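PDB 3LOT: 3-keto-5-aminohexanoate cleavage protein from Archaeoglobus fulgidus, which probably catalyses the zinc-dependent cleavage of 3-keto-5-aminohexanoate or a related beta-keto acid. Local coordinates for residues P171-Y176 / P195-Q200; Q180-A185 / D224-R229. All coordinates share one frame; numbering follows the deposited sequence.

Contact 1: residues P171-Y176 / P195-Q200; sequences PELECY and PPLRLQ
Leu173 and Leu199 pair at the middle of two parallel strands, where Leu173 N donates to Arg198 O (2.8 Å), Leu173 O receives Gln200 N (3.0 Å), and Cys175 N donates to Gln200 O (2.8 Å). Before these bonds a water spans the strands, donating to Pro171 O and accepting from Arg198 N. Leu173 and Leu199 point to the helix side of the sheet; their branches cross obliquely, with Leu173 CD1 3.6 Å from Leu199 CD2, and Thr184 of helix 178-189 covers Leu173. The strands flank that helix in a beta-alpha-beta unit of the TIM barrel, so Glu172, Glu174, Arg198 and Gln200 face the barrel interior, where His50, His52 and Glu262 hold the zinc ion. Glu174 bends at chi2 (-61°) and runs alongside Gln200. In the one of its two conformers described here, OE1 takes Gln200 NE2 on its syn lone pair at 3.1 Å, in the plane of the amide. Glu172 has CG anti to its backbone N (chi1 178°) and an extended chain; its OE1 lies 2.7 Å from the same NE2, at a poor angle for a hydrogen bond. Gln200 OE1 is bonded to Ser235. Arg198 lies beside Glu172 without a salt bridge, Glu172 OE2 being 4.1 Å from Arg198 NE; NH1 of Arg198 instead makes a salt bridge to Asp256 and a hydrogen bond to Thr233, while NE is buried without a partner.

Contact 2: residues Q180-A185 / D224-R229; sequences QIYNTA and DRLIGR
In the outer helical layer of the TIM barrel, Tyr182 and Ala185 of helix 178-189 meet Leu226 and Ile227 at the C-terminal end of helix 213-226. Leu226 lays its CD1 methyl over one face of the Tyr182 ring, 3.4 Å from the centroid and 9° off the ring normal, a nearly central CH-pi contact; CD2 of the same leucine, on the same side of the ring plane, lies out beyond the rim, 3.8 Å from Tyr182 CE1. The two side chains cross at about a right angle. Nearer the backbones, Ala185 CB sits 3.8 Å from Leu226 CB, and here the segments approach most closely, the CA atoms of Ala185 and Ile227 being 5.7 Å apart. Ile227 points toward helix 178-189: its CD1 meets Thr184 CG2 at 3.9 Å and Ile181 CG2 at 4.2 Å, and Leu199 of strand 197-203 also touches this side chain. At the outer edge Arg225, in one of two deposited conformers, bends at chi3 (55°) and donates from NH2 to Tyr182 OH over 3.0 Å, the oxygen lying in the guanidinium plane. This edge also borders other subunits: Tyr182 packs on Gly210 of a second subunit, and Arg225 on Arg229 of a third. A water in the planes of both flat groups completes the link, 2.9 Å from Tyr182 OH and accepting from Arg225 NH1.

Overall arrangement
From the N terminus, the chain enters strand 170-175, passes through helix 178-189 and returns in strand 197-203, where contact 1 closes this beta-alpha-beta loop across 18 intervening residues. Helix 213-226 follows, and contact 2 brings its end back to helix 178-189, closing a longer loop of 38 residues. Because 180-185 lies between the segments of contact 1, and 195-200 between those of contact 2, the two loops cross rather than nest. Their centres are 10 Å apart, and they meet where Thr184 packs on Leu173 and Cys175. Contact 1 thus ties two neighbouring barrel strands, contact 2 the two helices outside them; helix 178-189 connects those strands and packs on them from outside.

Contact 1: residues P171-Y176 / P195-Q200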
# COMPACT_ATOMS: atom_id res chain seq x y z
N PRO D 171 22.53 14.43 12.96
CA PRO D 171 22.49 13.57 11.80
C PRO D 171 21.26 13.79 10.92
O PRO D 171 20.12 13.83 11.40
CB PRO D 171 22.46 12.15 12.41
CG PRO D 171 22.81 12.33 13.82
CD PRO D 171 22.37 13.66 14.20
N GLU D 172 21.50 13.92 9.63
CA GLU D 172 20.44 13.84 8.66
C GLU D 172 20.62 12.50 7.98
O GLU D 172 21.61 12.31 7.28
CB GLU D 172 20.54 14.96 7.64
CG GLU D 172 19.45 14.87 6.59
CD GLU D 172 19.45 16.03 5.64
OE1 GLU D 172 20.21 15.98 4.67
OE2 GLU D 172 18.61 16.93 5.80
N LEU D 173 19.64 11.61 8.15
CA LEU D 173 19.86 10.19 7.95
C LEU D 173 19.35 9.85 6.58
O LEU D 173 18.16 9.80 6.37
CB LEU D 173 19.10 9.41 9.02
CG LEU D 173 19.50 9.71 10.49
CD1 LEU D 173 18.43 9.17 11.40
CD2 LEU D 173 20.86 9.08 10.80
N GLU D 174 20.27 9.61 5.66
CA GLU D 174 19.92 9.48 4.26
C GLU D 174 19.52 8.03 4.06
O GLU D 174 20.27 7.12 4.46
CB GLU D 174 21.12 9.82 3.38
CG GLU D 174 21.92 11.06 3.82
CD GLU D 174 21.12 12.34 3.84
OE1 GLU D 174 20.07 12.43 3.16
OE2 GLU D 174 21.54 13.28 4.56
N CYS D 175 18.32 7.84 3.54
CA CYS D 175 17.81 6.53 3.23
C CYS D 175 17.43 6.38 1.76
O CYS D 175 16.60 7.13 1.26
CB CYS D 175 16.58 6.20 4.06
SG CYS D 175 16.91 6.21 5.87
N TYR D 176 18.02 5.39 1.11
CA TYR D 176 17.86 5.14 -0.33
C TYR D 176 17.04 3.89 -0.64
O TYR D 176 16.92 3.49 -1.82
CB TYR D 176 19.21 4.97 -1.03
CG TYR D 176 20.15 6.14 -0.98
CD1 TYR D 176 20.87 6.42 0.18
CD2 TYR D 176 20.38 6.91 -2.11
CE1 TYR D 176 21.79 7.49 0.23
CE2 TYR D 176 21.27 7.98 -2.08
CZ TYR D 176 21.98 8.26 -0.91
OH TYR D 176 22.84 9.33 -0.87
N PRO D 195 16.48 10.76 19.27
CA PRO D 195 15.28 11.30 18.68
C PRO D 195 15.13 12.76 19.04
O PRO D 195 15.73 13.19 19.99
CB PRO D 195 14.18 10.50 19.36
CG PRO D 195 14.69 10.27 20.68
CD PRO D 195 16.17 10.00 20.47
N PRO D 196 14.35 13.53 18.28
CA PRO D 196 13.68 13.14 17.04
C PRO D 196 14.66 13.03 15.88
O PRO D 196 15.53 13.87 15.70
CB PRO D 196 12.72 14.30 16.77
CG PRO D 196 13.20 15.40 17.59
CD PRO D 196 14.00 14.89 18.71
N LEU D 197 14.51 11.98 15.11
CA LEU D 197 15.40 11.73 14.02
C LEU D 197 15.01 12.64 12.84
O LEU D 197 13.87 13.08 12.72
CB LEU D 197 15.30 10.27 13.58
CG LEU D 197 15.43 9.19 14.67
CD1 LEU D 197 15.29 7.84 14.01
CD2 LEU D 197 16.72 9.28 15.45
N ARG D 198 16.00 12.93 12.02
CA ARG D 198 15.79 13.61 10.76
C ARG D 198 16.16 12.67 9.64
O ARG D 198 17.32 12.33 9.50
CB ARG D 198 16.66 14.87 10.71
CG ARG D 198 16.54 15.68 9.41
CD ARG D 198 15.14 16.08 9.09
NE ARG D 198 15.12 17.06 8.00
CZ ARG D 198 14.03 17.66 7.53
NH1 ARG D 198 12.86 17.43 8.06
NH2 ARG D 198 14.11 18.53 6.51
N LEU D 199 15.18 12.29 8.82
CA LEU D 199 15.40 11.36 7.70
C LEU D 199 15.26 12.07 6.37
O LEU D 199 14.43 12.95 6.19
CB LEU D 199 14.38 10.18 7.69
CG LEU D 199 14.04 9.27 8.89
CD1 LEU D 199 13.66 7.82 8.45
CD2 LEU D 199 15.12 9.22 9.89
N GLN D 200 16.01 11.63 5.39
CA GLN D 200 15.81 12.07 4.05
C GLN D 200 15.67 10.86 3.13
O GLN D 200 16.49 9.94 3.15
CB GLN D 200 16.96 12.95 3.66
CG GLN D 200 16.89 13.51 2.25
CD GLN D 200 17.35 14.92 2.25
OE1 GLN D 200 16.58 15.83 2.03
NE2 GLN D 200 18.62 15.12 2.60
O HOH W 1 18.65 12.64 13.28
O HOH W 2 17.33 18.17 3.59

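Contact 2: residues Q180-A185 / D224-R229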
# COMPACT_ATOMS: atom_id res chain seq x y z
N GLN D 180 17.11 0.37 4.48
CA GLN D 180 17.84 1.45 5.17
C GLN D 180 16.99 2.19 6.21
O GLN D 180 17.51 2.71 7.22
CB GLN D 180 18.41 2.44 4.13
CG GLN D 180 19.46 1.77 3.20
CD GLN D 180 20.29 2.75 2.39
OE1 GLN D 180 20.12 3.97 2.46
NE2 GLN D 180 21.19 2.20 1.58
N ILE D 181 15.68 2.19 6.02
CA ILE D 181 14.78 2.64 7.09
C ILE D 181 14.80 1.61 8.23
O ILE D 181 14.85 1.94 9.41
CB ILE D 181 13.37 2.89 6.59
CG1 ILE D 181 13.41 3.86 5.37
CG2 ILE D 181 12.51 3.39 7.75
CD1 ILE D 181 12.02 4.42 4.92
N TYR D 182 14.78 0.34 7.86
CA TYR D 182 14.95 -0.75 8.81
C TYR D 182 16.26 -0.59 9.55
O TYR D 182 16.27 -0.74 10.78
CB TYR D 182 14.85 -2.12 8.15
CG TYR D 182 13.42 -2.69 8.12
CD1 TYR D 182 12.88 -3.38 9.24
CD2 TYR D 182 12.62 -2.50 7.04
CE1 TYR D 182 11.59 -3.87 9.24
CE2 TYR D 182 11.33 -2.97 7.02
CZ TYR D 182 10.82 -3.69 8.11
OH TYR D 182 9.54 -4.20 8.06
N ASN D 183 17.35 -0.30 8.81
CA ASN D 183 18.64 -0.05 9.45
C ASN D 183 18.52 1.13 10.46
O ASN D 183 19.04 1.06 11.59
CB ASN D 183 19.76 0.26 8.46
CG ASN D 183 20.12 -0.92 7.52
OD1 ASN D 183 19.61 -2.05 7.67
ND2 ASN D 183 20.99 -0.63 6.51
N THR D 184 17.84 2.21 10.02
CA THR D 184 17.62 3.38 10.86
C THR D 184 16.88 3.06 12.17
O THR D 184 17.31 3.49 13.27
CB THR D 184 16.94 4.49 10.07
OG1 THR D 184 17.78 4.82 8.94
CG2 THR D 184 16.64 5.71 10.96
N ALA D 185 15.80 2.27 12.07
CA ALA D 185 15.04 1.81 13.23
C ALA D 185 15.92 1.06 14.20
O ALA D 185 15.88 1.29 15.40
CB ALA D 185 13.88 0.94 12.84
N ASP D 224 7.05 5.57 9.62
CA ASP D 224 5.97 5.71 10.61
C ASP D 224 5.85 4.45 11.47
O ASP D 224 5.77 4.53 12.72
CB ASP D 224 4.62 5.95 9.93
CG ASP D 224 4.44 7.35 9.36
OD1 ASP D 224 5.27 8.26 9.62
OD2 ASP D 224 3.42 7.55 8.63
N ARG D 225 5.86 3.28 10.83
CA ARG D 225 5.54 2.06 11.53
C ARG D 225 6.71 1.51 12.34
O ARG D 225 6.50 0.86 13.34
CB ARG D 225 5.08 1.01 10.53
CG ARG D 225 4.52 -0.22 11.16
CD ARG D 225 4.09 -1.19 10.07
NE ARG D 225 5.18 -1.49 9.14
CZ ARG D 225 6.12 -2.45 9.35
NH1 ARG D 225 6.13 -3.18 10.47
NH2 ARG D 225 7.05 -2.65 8.45
N LEU D 226 7.94 1.70 11.86
CA LEU D 226 9.15 1.26 12.62
C LEU D 226 9.61 2.25 13.67
O LEU D 226 10.07 1.83 14.72
CB LEU D 226 10.31 0.96 11.69
CG LEU D 226 10.04 -0.07 10.61
CD1 LEU D 226 11.34 -0.31 9.82
CD2 LEU D 226 9.55 -1.41 11.23
N ILE D 227 9.49 3.54 13.39
CA ILE D 227 10.13 4.61 14.18
C ILE D 227 9.11 5.34 15.03
O ILE D 227 9.33 5.54 16.22
CB ILE D 227 10.94 5.57 13.26
CG1 ILE D 227 12.15 4.80 12.68
CG2 ILE D 227 11.32 6.86 13.99
CD1 ILE D 227 12.75 5.40 11.41
N GLY D 228 7.94 5.57 14.43
CA GLY D 228 6.83 6.24 15.05
C GLY D 228 6.79 7.67 14.57
O GLY D 228 7.80 8.38 14.63
N ARG D 229 5.62 8.10 14.13
CA ARG D 229 5.42 9.44 13.59
C ARG D 229 5.96 10.54 14.51
O ARG D 229 6.58 11.50 14.04
CB ARG D 229 3.94 9.69 13.39
CG ARG D 229 3.26 8.85 12.31
CD ARG D 229 1.73 9.04 12.42
NE ARG D 229 0.99 8.66 11.19
CZ ARG D 229 0.66 7.41 10.82
NH1 ARG D 229 1.04 6.35 11.54
NH2 ARG D 229 -0.04 7.22 9.69
O HOH W 3 8.66 -5.14 10.71